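PDB 4IND: C381 turret protein from Sulfolobus turreted icosahedral virus, which probably builds, as a pentamer of triple jelly-roll subunits, the turrets that project from the capsid of this archaeal virus. Local coordinates for residues V272-T277 / Q285-V290; C314-T319 / I367-V372. All coordinates share one frame; numbering follows the deposited sequence. Where two conformers were deposited one is given.

Both contacts join the two facing sheets of the third domain, and they share one sheet: strand 266-278 of contact 1 lies beside strand 365-377 of contact 2. The backbone bonds V272 N to L371 O and Q274 O to L369 N, each 2.8 Å, tie them together, and their centres are about 7 Å apart. Their chemistry differs with their place. Contact 1 lies at the edge of the sandwich between two outermost strands, where three of the four touching residues are partly exposed and glutamine amides stack beside aliphatic groups. Contact 2 sits further inside: its four touching residues, C314, L316, I367 and L369, are all buried and meet through apolar atoms alone.

Contact 1 of 2, residues V272-T277 / Q285-V290; sequences VTQSVT and QSILNV
Q274 meets I287 and Q285 along most of its length, and reading it outward from CB shows the change from aliphatic to polar packing. Its CB lies 4.1 Å from CD1 of I287, and the next atom, CG, comes closer to that same CD1, at 3.7 Å. CG also faces CG of Q285 at 4.1 Å. At the following bond the chain bends (chi2 68°), which brings the amide over that of Q285 and lets NE2 reach O of S275, the next residue of its own strand. The two amide planes are 18° apart and stacked, with NE2 of Q274 3.9 Å from CD of Q285. Neither amide bonds the other. Each is tied instead to the carbonyl of its following residue: NE2 of Q274 donates to O of S275 at 3.0 Å, a somewhat bent bond, while NE2 of Q285 reaches O of S286 at 2.9 Å, nearly straight and in the plane of its own amide. Both bonds help hold their amides, the one at Q274 more tilted from its amide plane than the one at Q285.

The strands run antiparallel (161° between directions), but their axes stay 9.1 Å apart, too far for backbone pairing; they are outermost strands of opposing sheets in a jelly roll of the BIDG/CHEF arrangement, where 266-278 is B and 283-289 is C. Each is hydrogen-bonded to an inner neighbour, Q274 to L369 and I287 to I352. I287 and L288 both face I352, making a classic beta bulge in the C strand. On the inner side of the glutamine pair, buried V276 slides past Q285 in the opposite direction, its CG2 resting 4.0 Å from CG of Q285.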
loop_
_atom_site.group_PDB
_atom_site.type_symbol
_atom_site.label_atom_id
_atom_site.label_comp_id
_atom_site.label_asym_id
_atom_site.label_seq_id
_atom_site.Cartn_x
_atom_site.Cartn_y
_atom_site.Cartn_z
ATOM N N VAL A 272 6.631 21.998 -27.875
ATOM C CA VAL A 272 5.753 22.754 -28.760
ATOM C C VAL A 272 6.194 24.200 -28.829
ATOM O O VAL A 272 6.841 24.722 -27.917
ATOM C CB VAL A 272 4.262 22.635 -28.344
ATOM C CG1 VAL A 272 4.014 23.326 -27.020
ATOM C CG2 VAL A 272 3.371 23.230 -29.421
ATOM N N THR A 273 5.860 24.844 -29.936
ATOM C CA THR A 273 6.294 26.209 -30.170
ATOM C C THR A 273 5.094 27.043 -30.598
ATOM O O THR A 273 4.186 26.546 -31.269
ATOM C CB THR A 273 7.395 26.265 -31.246
ATOM O OG1 THR A 273 8.029 27.543 -31.203
ATOM C CG2 THR A 273 6.807 26.043 -32.623
ATOM N N GLN A 274 5.088 28.310 -30.207
ATOM C CA GLN A 274 3.978 29.186 -30.533
ATOM C C GLN A 274 4.483 30.606 -30.671
ATOM O O GLN A 274 5.122 31.126 -29.762
ATOM C CB GLN A 274 2.920 29.106 -29.430
ATOM C CG GLN A 274 1.759 30.069 -29.606
ATOM C CD GLN A 274 0.895 29.718 -30.795
ATOM O OE1 GLN A 274 0.539 28.557 -30.994
ATOM N NE2 GLN A 274 0.558 30.721 -31.599
ATOM N N SER A 275 4.207 31.234 -31.809
ATOM C CA SER A 275 4.589 32.624 -32.010
ATOM C C SER A 275 3.439 33.570 -31.723
ATOM O O SER A 275 2.269 33.225 -31.906
ATOM C CB SER A 275 5.111 32.854 -33.424
ATOM O OG SER A 275 6.416 32.328 -33.557
ATOM N N VAL A 276 3.786 34.763 -31.258
ATOM C CA VAL A 276 2.799 35.795 -30.973
ATOM C C VAL A 276 3.344 37.113 -31.468
ATOM O O VAL A 276 4.479 37.486 -31.156
ATOM C CB VAL A 276 2.493 35.895 -29.474
ATOM C CG1 VAL A 276 1.582 37.077 -29.210
ATOM C CG2 VAL A 276 1.852 34.610 -28.989
ATOM N N THR A 277 2.544 37.816 -32.259
ATOM C CA THR A 277 2.959 39.102 -32.792
ATOM C C THR A 277 2.297 40.233 -32.031
ATOM O O THR A 277 1.070 40.282 -31.911
ATOM C CB THR A 277 2.645 39.218 -34.290
ATOM O OG1 THR A 277 3.442 38.272 -35.011
ATOM C CG2 THR A 277 2.960 40.607 -34.791
ATOM N N GLN A 285 -3.068 34.627 -25.638
ATOM C CA GLN A 285 -2.990 33.531 -26.593
ATOM C C GLN A 285 -3.111 32.183 -25.904
ATOM O O GLN A 285 -2.291 31.842 -25.050
ATOM C CB GLN A 285 -1.661 33.602 -27.338
ATOM C CG GLN A 285 -1.371 32.397 -28.212
ATOM C CD GLN A 285 -2.230 32.367 -29.447
ATOM O OE1 GLN A 285 -2.202 33.296 -30.254
ATOM N NE2 GLN A 285 -3.005 31.302 -29.603
ATOM N N SER A 286 -4.133 31.413 -26.264
ATOM C CA SER A 286 -4.267 30.068 -25.716
ATOM C C SER A 286 -3.165 29.203 -26.291
ATOM O O SER A 286 -2.888 29.260 -27.489
ATOM C CB SER A 286 -5.635 29.471 -26.052
ATOM O OG SER A 286 -5.702 28.119 -25.623
ATOM N N ILE A 287 -2.527 28.412 -25.437
ATOM C CA ILE A 287 -1.491 27.502 -25.897
ATOM C C ILE A 287 -2.062 26.100 -25.935
ATOM O O ILE A 287 -1.897 25.366 -26.917
ATOM C CB ILE A 287 -0.273 27.502 -24.954
ATOM C CG1 ILE A 287 0.266 28.921 -24.793
ATOM C CG2 ILE A 287 0.804 26.566 -25.474
ATOM C CD1 ILE A 287 0.548 29.596 -26.099
ATOM N N LEU A 288 -2.741 25.723 -24.859
ATOM C CA LEU A 288 -3.316 24.398 -24.775
ATOM C C LEU A 288 -4.451 24.379 -23.761
ATOM O O LEU A 288 -4.358 24.988 -22.699
ATOM C CB LEU A 288 -2.235 23.386 -24.398
ATOM C CG LEU A 288 -2.554 21.907 -24.616
ATOM C CD1 LEU A 288 -3.505 21.730 -25.799
ATOM C CD2 LEU A 288 -1.258 21.140 -24.836
ATOM N N ASN A 289 -5.528 23.685 -24.109
ATOM C CA ASN A 289 -6.684 23.542 -23.225
ATOM C C ASN A 289 -7.242 22.135 -23.359
ATOM O O ASN A 289 -7.828 21.797 -24.390
ATOM C CB ASN A 289 -7.761 24.577 -23.558
ATOM C CG ASN A 289 -8.954 24.498 -22.617
ATOM O OD1 ASN A 289 -9.130 23.505 -21.898
ATOM N ND2 ASN A 289 -9.775 25.539 -22.614
ATOM N N VAL A 290 -7.037 21.302 -22.341
ATOM C CA VAL A 290 -7.521 19.913 -22.422
ATOM C C VAL A 290 -8.661 19.657 -21.458
ATOM O O VAL A 290 -9.006 18.505 -21.169
ATOM C CB VAL A 290 -6.388 18.877 -22.249
ATOM C CG1 VAL A 290 -5.306 19.094 -23.318
ATOM C CG2 VAL A 290 -5.770 18.983 -20.844
#

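Contact 2 of 2, residues C314-T319 / I367-V372; sequences CQLQAT and ITLILV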
loop_
_atom_site.group_PDB
_atom_site.type_symbol
_atom_site.label_atom_id
_atom_site.label_comp_id
_atom_site.label_asym_id
_atom_site.label_seq_id
_atom_site.Cartn_x
_atom_site.Cartn_y
_atom_site.Cartn_z
ATOM N N CYS A 314 4.990 39.610 -20.609
ATOM C CA CYS A 314 5.109 38.288 -21.185
ATOM C C CYS A 314 5.010 37.295 -20.044
ATOM O O CYS A 314 6.018 36.956 -19.421
ATOM C CB CYS A 314 6.437 38.154 -21.940
ATOM S SG CYS A 314 6.578 36.619 -22.889
ATOM N N GLN A 315 3.779 36.872 -19.748
ATOM C CA GLN A 315 3.514 35.951 -18.651
ATOM C C GLN A 315 2.859 34.674 -19.149
ATOM O O GLN A 315 1.857 34.716 -19.874
ATOM C CB GLN A 315 2.612 36.614 -17.611
ATOM C CG GLN A 315 3.237 37.826 -16.953
ATOM C CD GLN A 315 2.268 38.569 -16.069
ATOM O OE1 GLN A 315 1.071 38.616 -16.342
ATOM N NE2 GLN A 315 2.782 39.157 -14.998
ATOM N N LEU A 316 3.429 33.539 -18.755
ATOM C CA LEU A 316 2.788 32.253 -18.968
ATOM C C LEU A 316 1.834 32.020 -17.798
ATOM O O LEU A 316 2.217 32.194 -16.627
ATOM C CB LEU A 316 3.840 31.146 -19.024
ATOM C CG LEU A 316 3.349 29.781 -19.490
ATOM C CD1 LEU A 316 2.799 29.887 -20.905
ATOM C CD2 LEU A 316 4.463 28.756 -19.403
ATOM N N GLN A 317 0.591 31.645 -18.109
ATOM C CA GLN A 317 -0.413 31.411 -17.079
ATOM C C GLN A 317 -1.070 30.054 -17.259
ATOM O O GLN A 317 -1.174 29.546 -18.381
ATOM C CB GLN A 317 -1.479 32.509 -17.120
ATOM C CG GLN A 317 -0.919 33.907 -17.160
ATOM C CD GLN A 317 -1.987 34.953 -16.991
ATOM O OE1 GLN A 317 -3.073 34.856 -17.562
ATOM N NE2 GLN A 317 -1.692 35.961 -16.189
ATOM N N ALA A 318 -1.526 29.473 -16.153
ATOM C CA ALA A 318 -2.105 28.145 -16.193
ATOM C C ALA A 318 -3.182 28.053 -15.145
ATOM O O ALA A 318 -3.219 28.863 -14.223
ATOM C CB ALA A 318 -1.045 27.103 -15.933
ATOM N N THR A 319 -4.073 27.079 -15.304
ATOM C CA THR A 319 -5.045 26.793 -14.258
ATOM C C THR A 319 -5.663 25.423 -14.428
ATOM O O THR A 319 -5.564 24.803 -15.495
ATOM C CB THR A 319 -6.182 27.835 -14.220
ATOM O OG1 THR A 319 -6.960 27.645 -13.031
ATOM C CG2 THR A 319 -7.085 27.683 -15.438
ATOM N N ILE A 367 7.424 37.365 -30.710
ATOM C CA ILE A 367 8.106 36.512 -29.753
ATOM C C ILE A 367 7.666 35.078 -29.962
ATOM O O ILE A 367 6.574 34.820 -30.464
ATOM C CB ILE A 367 7.785 36.924 -28.320
ATOM C CG1 ILE A 367 6.280 36.862 -28.091
ATOM C CG2 ILE A 367 8.294 38.332 -28.038
ATOM C CD1 ILE A 367 5.877 37.171 -26.668
ATOM N N THR A 368 8.521 34.145 -29.577
ATOM C CA THR A 368 8.218 32.739 -29.763
ATOM C C THR A 368 8.380 32.004 -28.456
ATOM O O THR A 368 9.452 32.047 -27.846
ATOM C CB THR A 368 9.118 32.117 -30.833
ATOM O OG1 THR A 368 8.874 32.767 -32.087
ATOM C CG2 THR A 368 8.831 30.622 -30.975
ATOM N N LEU A 369 7.300 31.347 -28.029
ATOM C CA LEU A 369 7.289 30.554 -26.828
ATOM C C LEU A 369 7.598 29.113 -27.211
ATOM O O LEU A 369 7.054 28.593 -28.176
ATOM C CB LEU A 369 5.904 30.617 -26.177
ATOM C CG LEU A 369 5.641 29.655 -25.023
ATOM C CD1 LEU A 369 6.489 30.040 -23.838
ATOM C CD2 LEU A 369 4.149 29.626 -24.643
ATOM N N ILE A 370 8.495 28.478 -26.471
ATOM C CA ILE A 370 8.631 27.037 -26.563
ATOM C C ILE A 370 8.274 26.458 -25.204
ATOM O O ILE A 370 8.503 27.082 -24.157
ATOM C CB ILE A 370 10.030 26.583 -27.012
ATOM C CG1 ILE A 370 11.060 26.857 -25.928
ATOM C CG2 ILE A 370 10.446 27.266 -28.302
ATOM C CD1 ILE A 370 12.478 26.684 -26.421
ATOM N N LEU A 371 7.694 25.270 -25.232
ATOM C CA LEU A 371 7.156 24.658 -24.035
ATOM C C LEU A 371 7.340 23.150 -24.149
ATOM O O LEU A 371 7.132 22.571 -25.222
ATOM C CB LEU A 371 5.681 25.039 -23.902
ATOM C CG LEU A 371 4.859 24.397 -22.792
ATOM C CD1 LEU A 371 5.410 24.805 -21.436
ATOM C CD2 LEU A 371 3.394 24.793 -22.926
ATOM N N VAL A 372 7.797 22.529 -23.063
ATOM C CA VAL A 372 7.798 21.080 -22.966
ATOM C C VAL A 372 6.790 20.719 -21.900
ATOM O O VAL A 372 6.854 21.240 -20.786
ATOM C CB VAL A 372 9.174 20.533 -22.566
ATOM C CG1 VAL A 372 9.079 19.035 -22.342
ATOM C CG2 VAL A 372 10.197 20.852 -23.653
#
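Strand residues 314-319 and 367-372 advance in the same sense across the interior, C314 level with I367 and L316 with L369, and both CA pairs stand 9.2 Å apart, a spacing that leaves the contact to side chains. In the jelly roll these are strands E (311-319) and I (365-377), one from each sheet, so the contact belongs to the sandwich core. C314, L316, I367 and L369 all point inward.

L316 and L369 have CG anti to the backbone N (chi1 -169° and 170°), yet the two side chains cross at about a right angle and touch through one methyl each, CD1 of L316 lying 4.0 Å from CD2 of L369. Around this pair, A302 and V304 of strand D (295-305) pack on L316 and L369, and W344 from a loop also touches L316. The outer face of strand 365-377 is used differently: I370 packs on A335 and V372 on W331 of a neighbouring subunit, placing the same strand between its own core and the subunit interface.

At the other pair, I367 carries CG1 between its backbone N and carbonyl carbon (chi1 58°). From there the branch extends towards strand E, ending with CD1 3.9 Å from SG of C314.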